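Local coordinates for protein glucose-6-phosphate isomerase (Chlamydia trachomatis D/UW-3/CX, PDB 6OTU) that catalyses the reversible isomerisation of glucose-6-phosphate to fructose-6-phosphate, at residues Lys82-Met87 / Tyr476-Ala481; Glu133-Leu138 / Phe285-Phe290; Ala170-Cys175 / Asn409-Asp414; Glu258-Trp263 / Thr273-Gly278; Phe293-Ala298 / Ser465-Gly470. All blocks are in the same frame, centred on the assembly; numbering follows the deposited sequence.

Interaction 1: Lys82-Met87 / Tyr476-Ala481; sequences KQMECM and YEHKFA
Helix 80-89 meets the long helix 466-487 through two methionines, Met84 and Met87, whose thioether ends reach His478 and Ala481. The axes of segments 82-87 and 476-481 come no nearer than 11.5 Å and run at 122° to each other, so flexible side chains rather than backbones bridge the gap. Met84 CG stands anti to the backbone N (chi1 178°); the chain then bends twice and crosses the His478 side chain at about a right angle. Its CE lies 3.4 Å from His478 ND1 and 4.1 Å from Ala481 CB. Its SD sits obliquely to the imidazole, 4.3 Å from the ring centroid, a sulfur-aromatic contact. In this buried helix-helix interface Met87 takes another route: it bends only at its last torsion, bringing CE close to the plane of the His478 ring at its edge, 4.0 Å from CE1. Met87 SD completes the patch, 4.4 Å from Ala481 CB. No hydrogen bond joins the two segments. The other ring nitrogen, His478 NE2, is hydrogen-bonded to Asp301 OD1, which probably helps to set the ring's rotation.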
# COMPACT_ATOMS: atom_id res chain seq x y z
N LYS A 82 -16.32 -21.61 -19.86
CA LYS A 82 -16.27 -21.45 -21.31
C LYS A 82 -15.54 -20.16 -21.68
O LYS A 82 -14.76 -20.14 -22.63
CB LYS A 82 -17.68 -21.47 -21.90
N GLN A 83 -15.76 -19.09 -20.92
CA GLN A 83 -15.06 -17.85 -21.22
C GLN A 83 -13.56 -17.97 -20.95
O GLN A 83 -12.75 -17.41 -21.69
CB GLN A 83 -15.67 -16.70 -20.41
CG GLN A 83 -17.13 -16.38 -20.78
CD GLN A 83 -17.63 -15.12 -20.07
OE1 GLN A 83 -17.12 -14.02 -20.30
NE2 GLN A 83 -18.62 -15.29 -19.19
N MET A 84 -13.17 -18.72 -19.91
CA MET A 84 -11.75 -18.93 -19.66
C MET A 84 -11.10 -19.69 -20.80
O MET A 84 -10.00 -19.33 -21.26
CB MET A 84 -11.55 -19.67 -18.33
CG MET A 84 -10.10 -20.00 -17.97
SD MET A 84 -8.96 -18.57 -17.89
CE MET A 84 -9.48 -17.67 -16.40
N GLU A 85 -11.76 -20.74 -21.30
CA GLU A 85 -11.25 -21.44 -22.47
C GLU A 85 -11.09 -20.49 -23.64
O GLU A 85 -10.02 -20.41 -24.25
CB GLU A 85 -12.19 -22.58 -22.86
CG GLU A 85 -12.13 -23.78 -21.99
CD GLU A 85 -12.95 -24.91 -22.57
OE1 GLU A 85 -12.65 -25.31 -23.73
OE2 GLU A 85 -13.89 -25.38 -21.89
N CYS A 86 -12.17 -19.76 -23.96
CA CYS A 86 -12.15 -18.82 -25.07
C CYS A 86 -10.96 -17.87 -24.96
O CYS A 86 -10.22 -17.67 -25.94
CB CYS A 86 -13.48 -18.05 -25.12
SG CYS A 86 -14.81 -18.96 -26.03
N MET A 87 -10.74 -17.31 -23.77
CA MET A 87 -9.59 -16.44 -23.54
C MET A 87 -8.29 -17.17 -23.84
O MET A 87 -7.45 -16.68 -24.62
CB MET A 87 -9.59 -15.95 -22.09
CG MET A 87 -8.57 -14.87 -21.79
SD MET A 87 -8.36 -14.47 -20.03
CE MET A 87 -7.28 -15.81 -19.49
N TYR A 476 -4.00 -15.12 -9.29
CA TYR A 476 -4.71 -13.86 -9.17
C TYR A 476 -5.11 -13.33 -10.53
O TYR A 476 -6.19 -12.73 -10.67
CB TYR A 476 -3.85 -12.84 -8.41
CG TYR A 476 -4.08 -12.90 -6.91
CD1 TYR A 476 -5.23 -12.34 -6.37
CD2 TYR A 476 -3.19 -13.55 -6.05
CE1 TYR A 476 -5.48 -12.40 -5.01
CE2 TYR A 476 -3.43 -13.62 -4.68
CZ TYR A 476 -4.58 -13.04 -4.17
OH TYR A 476 -4.86 -13.07 -2.81
N GLU A 477 -4.28 -13.55 -11.56
CA GLU A 477 -4.69 -13.18 -12.91
C GLU A 477 -6.02 -13.83 -13.27
O GLU A 477 -6.92 -13.17 -13.77
CB GLU A 477 -3.61 -13.57 -13.93
CG GLU A 477 -2.32 -12.77 -13.78
CD GLU A 477 -1.26 -13.10 -14.82
OE1 GLU A 477 -1.42 -14.12 -15.55
OE2 GLU A 477 -0.28 -12.33 -14.92
N HIS A 478 -6.18 -15.12 -12.95
CA HIS A 478 -7.42 -15.79 -13.30
C HIS A 478 -8.56 -15.46 -12.34
O HIS A 478 -9.72 -15.39 -12.79
CB HIS A 478 -7.17 -17.30 -13.36
CG HIS A 478 -6.23 -17.65 -14.46
ND1 HIS A 478 -6.25 -16.99 -15.67
CD2 HIS A 478 -5.21 -18.53 -14.53
CE1 HIS A 478 -5.30 -17.47 -16.45
NE2 HIS A 478 -4.65 -18.41 -15.78
N LYS A 479 -8.27 -15.24 -11.06
CA LYS A 479 -9.29 -14.72 -10.15
C LYS A 479 -9.96 -13.48 -10.72
O LYS A 479 -11.19 -13.39 -10.79
CB LYS A 479 -8.69 -14.38 -8.78
CG LYS A 479 -9.70 -13.67 -7.89
CD LYS A 479 -9.10 -13.06 -6.65
CE LYS A 479 -10.21 -12.61 -5.71
NZ LYS A 479 -9.68 -11.72 -4.67
N PHE A 480 -9.15 -12.50 -11.14
CA PHE A 480 -9.72 -11.25 -11.63
C PHE A 480 -10.44 -11.45 -12.96
O PHE A 480 -11.50 -10.85 -13.20
CB PHE A 480 -8.62 -10.20 -11.74
CG PHE A 480 -7.95 -9.89 -10.42
CD1 PHE A 480 -8.70 -9.70 -9.28
CD2 PHE A 480 -6.57 -9.81 -10.32
CE1 PHE A 480 -8.09 -9.43 -8.05
CE2 PHE A 480 -5.95 -9.54 -9.10
CZ PHE A 480 -6.71 -9.34 -7.97
N ALA A 481 -9.89 -12.32 -13.83
CA ALA A 481 -10.56 -12.65 -15.08
C ALA A 481 -11.92 -13.30 -14.83
O ALA A 481 -12.91 -12.98 -15.50
CB ALA A 481 -9.68 -13.58 -15.92

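Interaction 2: Glu133-Leu138 / Phe285-Phe290; sequences EEALRL and FGYEAF
Tyr287 and Leu138 meet where the first turn of helix 287-303 packs on helix 122-148. Tyr287 CG is anti to its backbone N (chi1 -180°), and the ring reaches Ala135 with CE1 and its hydroxyl. Tyr287 CE1 lies 3.2 Å from Ala135 O, which approaches the ring obliquely, and the phenol OH comes 3.6 Å from Ala135 CB. One methyl of Leu138, CD2, touches both aromatic rings: it lies near the Tyr287 plane, at the edge, 4.4 Å from CD1, and is 4.1 Å from Phe290 CD2, where it stands oblique to the ring. The side chains of Leu138 and Phe290 cross at about a right angle. Just before Tyr287, Gly286 separates helix 275-285 from helix 287-303 and N-caps the latter; its positive phi of 88° suits a glycine. Farther along helix 122-148, Ala139 and Leu142 also touch Tyr287. Glu134 and Arg137 take no part in the contact; they pair with each other, Glu134 OE1 to Arg137 NH2 at 2.8 Å, and bind strand 258-262. No hydrogen bond spans the two segments, so cohesion comes from apolar contact, with perhaps a small electrostatic gain where the weakly positive C-H at Tyr287 CE1 comes near the Ala135 carbonyl oxygen.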
# COMPACT_ATOMS: atom_id res chain seq x y z
N GLU A 133 10.43 -18.80 -28.96
CA GLU A 133 11.55 -18.22 -29.68
C GLU A 133 12.20 -17.09 -28.90
O GLU A 133 13.43 -16.93 -28.94
CB GLU A 133 11.10 -17.72 -31.05
CG GLU A 133 10.56 -18.79 -31.97
CD GLU A 133 9.86 -18.20 -33.18
OE1 GLU A 133 9.06 -18.92 -33.82
OE2 GLU A 133 10.11 -17.02 -33.50
N GLU A 134 11.40 -16.28 -28.19
CA GLU A 134 11.98 -15.20 -27.37
C GLU A 134 12.80 -15.76 -26.22
O GLU A 134 13.90 -15.27 -25.94
CB GLU A 134 10.87 -14.28 -26.83
CG GLU A 134 10.22 -13.40 -27.89
CD GLU A 134 11.22 -12.50 -28.63
OE1 GLU A 134 11.92 -11.72 -27.96
OE2 GLU A 134 11.29 -12.57 -29.87
N ALA A 135 12.26 -16.77 -25.53
CA ALA A 135 12.94 -17.36 -24.38
C ALA A 135 14.29 -17.97 -24.76
O ALA A 135 15.27 -17.82 -24.03
CB ALA A 135 12.04 -18.41 -23.74
N LEU A 136 14.37 -18.65 -25.90
CA LEU A 136 15.67 -19.18 -26.29
C LEU A 136 16.62 -18.06 -26.68
O LEU A 136 17.83 -18.16 -26.45
CB LEU A 136 15.53 -20.21 -27.41
CG LEU A 136 14.49 -21.30 -27.13
CD1 LEU A 136 13.86 -21.80 -28.42
CD2 LEU A 136 15.06 -22.46 -26.29
N ARG A 137 16.09 -16.97 -27.23
CA ARG A 137 16.94 -15.81 -27.43
C ARG A 137 17.38 -15.22 -26.10
O ARG A 137 18.50 -14.72 -25.99
CB ARG A 137 16.22 -14.76 -28.28
CG ARG A 137 16.03 -15.21 -29.72
CD ARG A 137 15.31 -14.16 -30.54
NE ARG A 137 16.02 -12.89 -30.47
CZ ARG A 137 15.51 -11.78 -29.95
NH1 ARG A 137 16.24 -10.68 -29.92
NH2 ARG A 137 14.28 -11.77 -29.47
N LEU A 138 16.53 -15.32 -25.07
CA LEU A 138 16.89 -14.85 -23.74
C LEU A 138 18.00 -15.70 -23.14
O LEU A 138 19.01 -15.17 -22.65
CB LEU A 138 15.66 -14.84 -22.82
CG LEU A 138 15.83 -14.39 -21.37
CD1 LEU A 138 16.22 -12.93 -21.30
CD2 LEU A 138 14.55 -14.65 -20.56
N PHE A 285 18.47 -14.16 -11.58
CA PHE A 285 18.51 -15.50 -11.03
C PHE A 285 18.90 -16.58 -12.03
O PHE A 285 18.94 -17.75 -11.65
CB PHE A 285 17.15 -15.84 -10.41
CG PHE A 285 16.56 -14.72 -9.60
CD1 PHE A 285 17.20 -14.27 -8.45
CD2 PHE A 285 15.37 -14.11 -9.98
CE1 PHE A 285 16.66 -13.24 -7.70
CE2 PHE A 285 14.83 -13.08 -9.22
CZ PHE A 285 15.48 -12.65 -8.08
N GLY A 286 19.19 -16.22 -13.28
CA GLY A 286 19.52 -17.21 -14.30
C GLY A 286 18.30 -17.75 -15.02
O GLY A 286 17.18 -17.76 -14.50
N TYR A 287 18.53 -18.21 -16.26
CA TYR A 287 17.44 -18.63 -17.15
C TYR A 287 16.53 -19.68 -16.51
O TYR A 287 15.29 -19.54 -16.54
CB TYR A 287 18.02 -19.18 -18.45
CG TYR A 287 16.99 -19.64 -19.47
CD1 TYR A 287 16.23 -18.73 -20.17
CD2 TYR A 287 16.81 -21.00 -19.74
CE1 TYR A 287 15.30 -19.14 -21.11
CE2 TYR A 287 15.88 -21.42 -20.69
CZ TYR A 287 15.13 -20.48 -21.37
OH TYR A 287 14.19 -20.87 -22.31
N GLU A 288 17.12 -20.74 -15.96
CA GLU A 288 16.34 -21.87 -15.44
C GLU A 288 15.34 -21.43 -14.39
O GLU A 288 14.27 -22.02 -14.27
CB GLU A 288 17.28 -22.94 -14.88
N ALA A 289 15.66 -20.38 -13.62
CA ALA A 289 14.70 -19.90 -12.62
C ALA A 289 13.49 -19.26 -13.29
O ALA A 289 12.36 -19.42 -12.82
CB ALA A 289 15.38 -18.92 -11.66
N PHE A 290 13.71 -18.54 -14.41
CA PHE A 290 12.57 -17.97 -15.13
C PHE A 290 11.68 -19.07 -15.73
O PHE A 290 10.45 -18.94 -15.73
CB PHE A 290 13.05 -17.01 -16.22
CG PHE A 290 11.95 -16.47 -17.09
CD1 PHE A 290 11.01 -15.59 -16.59
CD2 PHE A 290 11.85 -16.86 -18.42
CE1 PHE A 290 9.99 -15.09 -17.39
CE2 PHE A 290 10.83 -16.36 -19.24
CZ PHE A 290 9.90 -15.48 -18.72

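Interaction 3: Ala170-Cys175 / Asn409-Asp414; sequences AMQGSC and NQRGLD
Gln410 NE2 donates to two acceptors of segment 170-175, Ala170 O and Ser174 OG. The bond to Ala170 O is short and fairly straight, 2.7 Å with an N-H...O angle of 160°, and NE2 lies nearly on the line of that carbonyl. Ser174 OG, 2.8 Å from NE2, is tilted 30° out of the amide plane and gives a more bent bond. At the oxygen end of the amide a water that accepts from Gly173 N, 3.0 Å away, lies within hydrogen-bonding distance of Gln410 OE1, to which it can donate. Arg411 lays its guanidinium over Gly173, whose CA sits 3.7 Å above the plane at its centre; Arg411 NH2 makes a weak bond of 3.4 Å to Gln172 OE1, while Gln172 NE2 is held by Tyr168 OH. Both side chains thus pack against Gly173. Farther out, Gly412 N donates to Asn409 OD1 over 2.7 Å, which helps to shape the turn carrying Gln410 and Arg411. Both of their backbone N-H groups bind the carboxylate of Asp190 of the second subunit. An Asx motif thus marks the loop between strands 401-406 and 416-417, which joins helix 162-172 of its own chain to the dimer interface.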
# COMPACT_ATOMS: atom_id res chain seq x y z
N ALA A 170 9.94 -11.61 -4.82
CA ALA A 170 9.40 -12.90 -4.37
C ALA A 170 10.45 -13.99 -4.46
O ALA A 170 10.53 -14.87 -3.59
CB ALA A 170 8.18 -13.29 -5.20
N MET A 171 11.27 -13.95 -5.50
CA MET A 171 12.25 -14.99 -5.76
C MET A 171 13.60 -14.71 -5.13
O MET A 171 14.43 -15.63 -5.06
CB MET A 171 12.43 -15.17 -7.26
CG MET A 171 11.22 -15.68 -7.96
SD MET A 171 11.50 -15.75 -9.74
CE MET A 171 9.78 -15.76 -10.24
N GLN A 172 13.85 -13.46 -4.71
CA GLN A 172 15.14 -13.08 -4.17
C GLN A 172 15.61 -14.01 -3.05
O GLN A 172 16.80 -14.29 -2.94
CB GLN A 172 15.05 -11.64 -3.68
CG GLN A 172 16.35 -10.92 -3.46
CD GLN A 172 16.12 -9.52 -2.89
OE1 GLN A 172 15.36 -9.35 -1.92
NE2 GLN A 172 16.76 -8.52 -3.48
N GLY A 173 14.68 -14.53 -2.24
CA GLY A 173 15.06 -15.36 -1.11
C GLY A 173 15.40 -16.79 -1.46
O GLY A 173 16.02 -17.49 -0.66
N SER A 174 15.01 -17.24 -2.65
CA SER A 174 15.22 -18.62 -3.08
C SER A 174 16.42 -18.80 -3.99
O SER A 174 17.00 -19.88 -4.01
CB SER A 174 13.97 -19.16 -3.80
OG SER A 174 12.78 -18.67 -3.23
N CYS A 175 16.80 -17.78 -4.76
CA CYS A 175 17.78 -17.98 -5.83
C CYS A 175 19.04 -17.20 -5.50
O CYS A 175 18.98 -15.96 -5.36
CB CYS A 175 17.23 -17.52 -7.17
SG CYS A 175 15.61 -18.22 -7.54
N ASN A 409 10.51 -20.74 5.64
CA ASN A 409 11.12 -19.52 5.12
C ASN A 409 11.95 -19.83 3.87
O ASN A 409 12.23 -20.99 3.53
CB ASN A 409 11.96 -18.84 6.20
CG ASN A 409 13.11 -19.71 6.70
OD1 ASN A 409 14.02 -20.05 5.94
ND2 ASN A 409 13.09 -20.03 8.00
N GLN A 410 12.32 -18.76 3.16
CA GLN A 410 13.09 -18.92 1.94
C GLN A 410 14.59 -19.02 2.21
O GLN A 410 15.29 -19.77 1.52
CB GLN A 410 12.84 -17.74 0.99
CG GLN A 410 11.47 -17.72 0.35
CD GLN A 410 11.32 -16.52 -0.57
OE1 GLN A 410 11.25 -15.37 -0.11
NE2 GLN A 410 11.29 -16.77 -1.88
N ARG A 411 15.10 -18.29 3.19
CA ARG A 411 16.53 -18.06 3.25
C ARG A 411 17.27 -18.97 4.21
O ARG A 411 18.50 -18.89 4.28
CB ARG A 411 16.79 -16.61 3.63
CG ARG A 411 16.35 -15.66 2.53
CD ARG A 411 16.60 -14.25 2.94
NE ARG A 411 15.92 -13.32 2.06
CZ ARG A 411 16.52 -12.61 1.12
NH1 ARG A 411 17.83 -12.73 0.93
NH2 ARG A 411 15.82 -11.76 0.37
N GLY A 412 16.57 -19.83 4.96
CA GLY A 412 17.21 -20.81 5.81
C GLY A 412 17.72 -20.31 7.14
O GLY A 412 18.39 -21.08 7.84
N LEU A 413 17.46 -19.06 7.53
CA LEU A 413 17.89 -18.55 8.83
C LEU A 413 16.71 -18.52 9.79
O LEU A 413 15.68 -17.90 9.51
CB LEU A 413 18.51 -17.15 8.73
CG LEU A 413 18.75 -16.61 10.16
CD1 LEU A 413 19.94 -17.30 10.80
CD2 LEU A 413 18.93 -15.10 10.22
N ASP A 414 16.86 -19.19 10.93
CA ASP A 414 15.79 -19.28 11.91
C ASP A 414 16.41 -19.67 13.24
O ASP A 414 17.61 -19.91 13.35
CB ASP A 414 14.70 -20.27 11.46
CG ASP A 414 13.31 -19.89 11.98
OD1 ASP A 414 13.24 -19.20 13.02
OD2 ASP A 414 12.30 -20.29 11.36
O HOH W 1 12.20 -13.21 -1.33

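Interaction 4: Glu258-Trp263 / Thr273-Gly278; sequences EVFHLW and TSMVGG
His261 O and Met275 N are bridged by a water, which donates to the carbonyl oxygen of His261 at 2.6 Å and accepts from Met275 N at 2.8 Å. It links the backbone of strand 258-262 to the first turn of helix 275-285, with no direct hydrogen bond between the segments. Ser274 is the N-cap: its OG, set between the backbone N and the carbonyl carbon (chi1 72°), accepts from Val276 N over 3.2 Å and also binds Ser271 O. Around this polar centre the packing is apolar. Met275 bends at chi2 and chi3, folding its CE back to 3.5 Å from Phe260 CD1, oblique to the ring. Met275 SD lies 5.4 Å from the centroid of Phe260, again oblique, a Met-aromatic contact. Beside the water, Met275 CG rests 3.7 Å from His261 O. Toward the end of the strand Leu262 CD2 meets Val276 CG2 at 4.1 Å, and the Leu262 side chain lies about 7 Å from bound glucose-6-phosphate. The connection between the segments carries Gly268 and Arg269 of the ligand pocket. Strand 258-262 is outermost in the five-stranded parallel sheet, beside strand 240-245; helix 275-285 packs against it together with helix 122-148, whose Phe141 meets Phe260 edge-to-face.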
# COMPACT_ATOMS: atom_id res chain seq x y z
N GLU A 258 20.16 -5.17 -27.63
CA GLU A 258 19.25 -6.25 -27.97
C GLU A 258 17.84 -5.73 -27.79
O GLU A 258 17.60 -4.75 -27.08
CB GLU A 258 19.50 -7.50 -27.11
CG GLU A 258 18.71 -8.77 -27.50
CD GLU A 258 18.86 -9.17 -28.97
OE1 GLU A 258 18.22 -8.54 -29.83
OE2 GLU A 258 19.62 -10.11 -29.26
N VAL A 259 16.90 -6.40 -28.46
CA VAL A 259 15.49 -6.02 -28.41
C VAL A 259 14.67 -7.29 -28.24
O VAL A 259 14.79 -8.22 -29.05
CB VAL A 259 15.04 -5.26 -29.68
CG1 VAL A 259 13.52 -5.07 -29.67
CG2 VAL A 259 15.80 -3.92 -29.82
N PHE A 260 13.85 -7.34 -27.20
CA PHE A 260 12.92 -8.44 -26.96
C PHE A 260 11.49 -7.96 -27.17
O PHE A 260 11.19 -6.77 -27.07
CB PHE A 260 13.09 -9.03 -25.54
CG PHE A 260 14.45 -9.64 -25.30
CD1 PHE A 260 14.69 -10.97 -25.61
CD2 PHE A 260 15.49 -8.87 -24.77
CE1 PHE A 260 15.96 -11.54 -25.39
CE2 PHE A 260 16.76 -9.42 -24.54
CZ PHE A 260 16.99 -10.76 -24.86
N HIS A 261 10.59 -8.89 -27.47
CA HIS A 261 9.24 -8.56 -27.88
C HIS A 261 8.20 -9.18 -26.95
O HIS A 261 8.36 -10.32 -26.48
CB HIS A 261 8.95 -9.03 -29.31
CG HIS A 261 9.92 -8.54 -30.32
ND1 HIS A 261 10.59 -9.39 -31.17
CD2 HIS A 261 10.33 -7.29 -30.63
CE1 HIS A 261 11.38 -8.68 -31.96
NE2 HIS A 261 11.24 -7.40 -31.65
N LEU A 262 7.14 -8.43 -26.71
CA LEU A 262 5.81 -8.95 -26.42
C LEU A 262 4.93 -8.57 -27.61
O LEU A 262 5.42 -8.17 -28.66
CB LEU A 262 5.31 -8.40 -25.08
CG LEU A 262 5.03 -6.90 -24.94
CD1 LEU A 262 3.99 -6.67 -23.84
CD2 LEU A 262 6.32 -6.09 -24.64
N TRP A 263 3.61 -8.71 -27.46
CA TRP A 263 2.68 -8.46 -28.57
C TRP A 263 1.45 -7.74 -28.04
O TRP A 263 1.29 -7.55 -26.83
CB TRP A 263 2.34 -9.78 -29.29
CG TRP A 263 3.60 -10.43 -29.75
CD1 TRP A 263 4.23 -10.25 -30.95
CD2 TRP A 263 4.45 -11.29 -28.99
NE1 TRP A 263 5.40 -10.96 -30.99
CE2 TRP A 263 5.56 -11.61 -29.79
CE3 TRP A 263 4.39 -11.83 -27.69
CZ2 TRP A 263 6.59 -12.45 -29.35
CZ3 TRP A 263 5.41 -12.65 -27.26
CH2 TRP A 263 6.49 -12.95 -28.08
N THR A 273 5.02 -12.68 -17.09
CA THR A 273 5.53 -13.94 -17.64
C THR A 273 6.06 -13.80 -19.07
O THR A 273 6.56 -14.78 -19.63
CB THR A 273 4.47 -15.03 -17.64
OG1 THR A 273 3.36 -14.63 -18.46
CG2 THR A 273 3.99 -15.35 -16.23
N SER A 274 5.93 -12.62 -19.68
CA SER A 274 6.52 -12.37 -20.98
C SER A 274 7.96 -11.87 -20.78
O SER A 274 8.50 -11.93 -19.67
CB SER A 274 5.68 -11.36 -21.78
OG SER A 274 5.80 -10.05 -21.25
N MET A 275 8.58 -11.36 -21.84
CA MET A 275 9.92 -10.79 -21.67
C MET A 275 9.93 -9.54 -20.79
O MET A 275 11.02 -9.12 -20.38
CB MET A 275 10.51 -10.48 -23.04
CG MET A 275 10.68 -11.71 -23.94
SD MET A 275 11.61 -13.08 -23.19
CE MET A 275 13.10 -12.22 -22.77
N VAL A 276 8.76 -8.95 -20.49
CA VAL A 276 8.69 -7.85 -19.53
C VAL A 276 9.29 -8.26 -18.19
O VAL A 276 10.05 -7.50 -17.57
CB VAL A 276 7.23 -7.38 -19.37
CG1 VAL A 276 7.10 -6.38 -18.21
CG2 VAL A 276 6.73 -6.79 -20.67
N GLY A 277 8.95 -9.47 -17.72
CA GLY A 277 9.60 -10.04 -16.55
C GLY A 277 10.80 -10.92 -16.88
O GLY A 277 11.69 -11.09 -16.05
N GLY A 278 10.84 -11.46 -18.10
CA GLY A 278 11.85 -12.47 -18.41
C GLY A 278 13.27 -11.94 -18.33
O GLY A 278 14.17 -12.63 -17.83
O HOH W 2 7.35 -11.50 -24.34

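Interaction 5: Phe293-Ala298 / Ser465-Gly470; sequences FLQGAA and SPRIAG
The Phe293 ring and the Arg467 guanidinium flank a close crossing of helix 287-303 with the start of helix 466-487. Pro466 O lies in the plane of the Phe293 ring at its edge, the Ala469 carbonyl carbon is also near the edge, and Gly470 CA approaches obliquely, 3.4 Å from CD1. Phe293 CG is anti to the backbone N (chi1 165°); beyond it CD1 and CE1 touch Gly470 CA. One face of the Arg467 guanidinium lies over the backbone at Gln295 and Gly296, with Gln295 O 4.0 Å above the plane and offset toward the rim; Arg467 NH1 is 3.6 Å from Gln295 CB. Between the two flat groups Gly296 and Gly470 let the backbones touch. The segment axes approach to 6.4 Å and cross at -39°. Four CA-H...O contacts run both ways: Phe293 CA to Pro466 O and Gly296 CA to Arg467 O, each 3.4 Å, Gly470 CA to Phe293 O at 3.5 Å, and Ala297 CA to Gly470 O at 3.4 Å, more bent than the rest. Small residues, this crossing and such contacts are the features of the GASright motif, best known from transmembrane helix pairs. With no conventional hydrogen bond across, the helices are held by close backbone van der Waals contact and a set of weak, polarised C-H...O interactions.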
# COMPACT_ATOMS: atom_id res chain seq x y z
N PHE A 293 9.51 -20.40 -12.98
CA PHE A 293 8.44 -19.42 -12.82
C PHE A 293 7.35 -19.60 -13.86
O PHE A 293 6.16 -19.55 -13.54
CB PHE A 293 9.07 -18.02 -12.89
CG PHE A 293 8.11 -16.89 -13.09
CD1 PHE A 293 7.19 -16.54 -12.11
CD2 PHE A 293 8.19 -16.11 -14.24
CE1 PHE A 293 6.33 -15.45 -12.28
CE2 PHE A 293 7.33 -15.03 -14.43
CZ PHE A 293 6.39 -14.70 -13.43
N LEU A 294 7.74 -19.83 -15.13
CA LEU A 294 6.75 -20.07 -16.19
C LEU A 294 5.99 -21.37 -15.96
O LEU A 294 4.77 -21.43 -16.18
CB LEU A 294 7.42 -20.11 -17.58
CG LEU A 294 8.06 -18.84 -18.17
CD1 LEU A 294 8.40 -19.00 -19.68
CD2 LEU A 294 7.21 -17.58 -17.91
N GLN A 295 6.68 -22.44 -15.53
CA GLN A 295 5.99 -23.70 -15.29
C GLN A 295 4.94 -23.56 -14.19
O GLN A 295 3.85 -24.13 -14.29
CB GLN A 295 6.99 -24.80 -14.96
CG GLN A 295 7.86 -25.18 -16.15
CD GLN A 295 9.01 -26.10 -15.78
OE1 GLN A 295 9.67 -25.93 -14.75
NE2 GLN A 295 9.27 -27.09 -16.63
N GLY A 296 5.23 -22.76 -13.16
CA GLY A 296 4.25 -22.55 -12.10
C GLY A 296 3.00 -21.85 -12.59
O GLY A 296 1.88 -22.22 -12.24
N ALA A 297 3.17 -20.82 -13.42
CA ALA A 297 2.02 -20.15 -14.03
C ALA A 297 1.25 -21.09 -14.97
O ALA A 297 0.02 -21.21 -14.88
CB ALA A 297 2.50 -18.90 -14.75
N ALA A 298 1.95 -21.78 -15.87
CA ALA A 298 1.25 -22.66 -16.80
C ALA A 298 0.44 -23.73 -16.08
O ALA A 298 -0.63 -24.13 -16.55
CB ALA A 298 2.25 -23.30 -17.76
N SER A 465 8.81 -19.99 -3.80
CA SER A 465 9.83 -20.42 -4.75
C SER A 465 9.52 -19.77 -6.09
O SER A 465 8.46 -19.15 -6.25
CB SER A 465 9.85 -21.94 -4.87
OG SER A 465 8.62 -22.39 -5.42
N PRO A 466 10.43 -19.88 -7.06
CA PRO A 466 10.07 -19.43 -8.42
C PRO A 466 8.78 -20.06 -8.92
O PRO A 466 7.90 -19.35 -9.42
CB PRO A 466 11.28 -19.85 -9.26
CG PRO A 466 12.42 -19.78 -8.31
CD PRO A 466 11.87 -20.15 -6.94
N ARG A 467 8.63 -21.38 -8.79
CA ARG A 467 7.43 -22.05 -9.27
C ARG A 467 6.18 -21.53 -8.56
O ARG A 467 5.19 -21.15 -9.20
CB ARG A 467 7.56 -23.56 -9.08
CG ARG A 467 6.35 -24.31 -9.56
CD ARG A 467 6.54 -25.82 -9.62
NE ARG A 467 5.32 -26.45 -10.12
CZ ARG A 467 5.19 -26.97 -11.34
NH1 ARG A 467 6.21 -26.96 -12.19
NH2 ARG A 467 4.03 -27.52 -11.70
N ILE A 468 6.24 -21.48 -7.22
CA ILE A 468 5.09 -21.04 -6.43
C ILE A 468 4.77 -19.57 -6.71
O ILE A 468 3.60 -19.18 -6.77
CB ILE A 468 5.35 -21.30 -4.93
CG1 ILE A 468 5.37 -22.80 -4.64
CG2 ILE A 468 4.30 -20.59 -4.07
CD1 ILE A 468 4.01 -23.48 -4.80
N ALA A 469 5.80 -18.73 -6.87
CA ALA A 469 5.57 -17.35 -7.29
C ALA A 469 4.79 -17.30 -8.61
O ALA A 469 3.85 -16.51 -8.74
CB ALA A 469 6.89 -16.59 -7.44
N GLY A 470 5.18 -18.13 -9.57
CA GLY A 470 4.45 -18.18 -10.83
C GLY A 470 3.02 -18.66 -10.67
O GLY A 470 2.11 -18.14 -11.32

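Counted from the N terminus, interaction 1 opens first and closes last, so its loop, from 82-87 to 476-481, contains all the others. Interaction 4 closes first, a short link from strand 258-262 to helix 275-285, nested within interactions 2 and 3. Interaction 2 then joins helix 122-148 to helix 287-303; interaction 3 opens within its loop and closes beyond it, so the two cross. Interaction 5 opens on helix 287-303, after interactions 2 and 4 have closed, and crosses interaction 3. Phe285 and Phe293 touch segment 170-175, and Thr273 packs on Phe293. Helix 466-487 serves both interactions 5 and 1, tying helices 287-303 and 80-89 together.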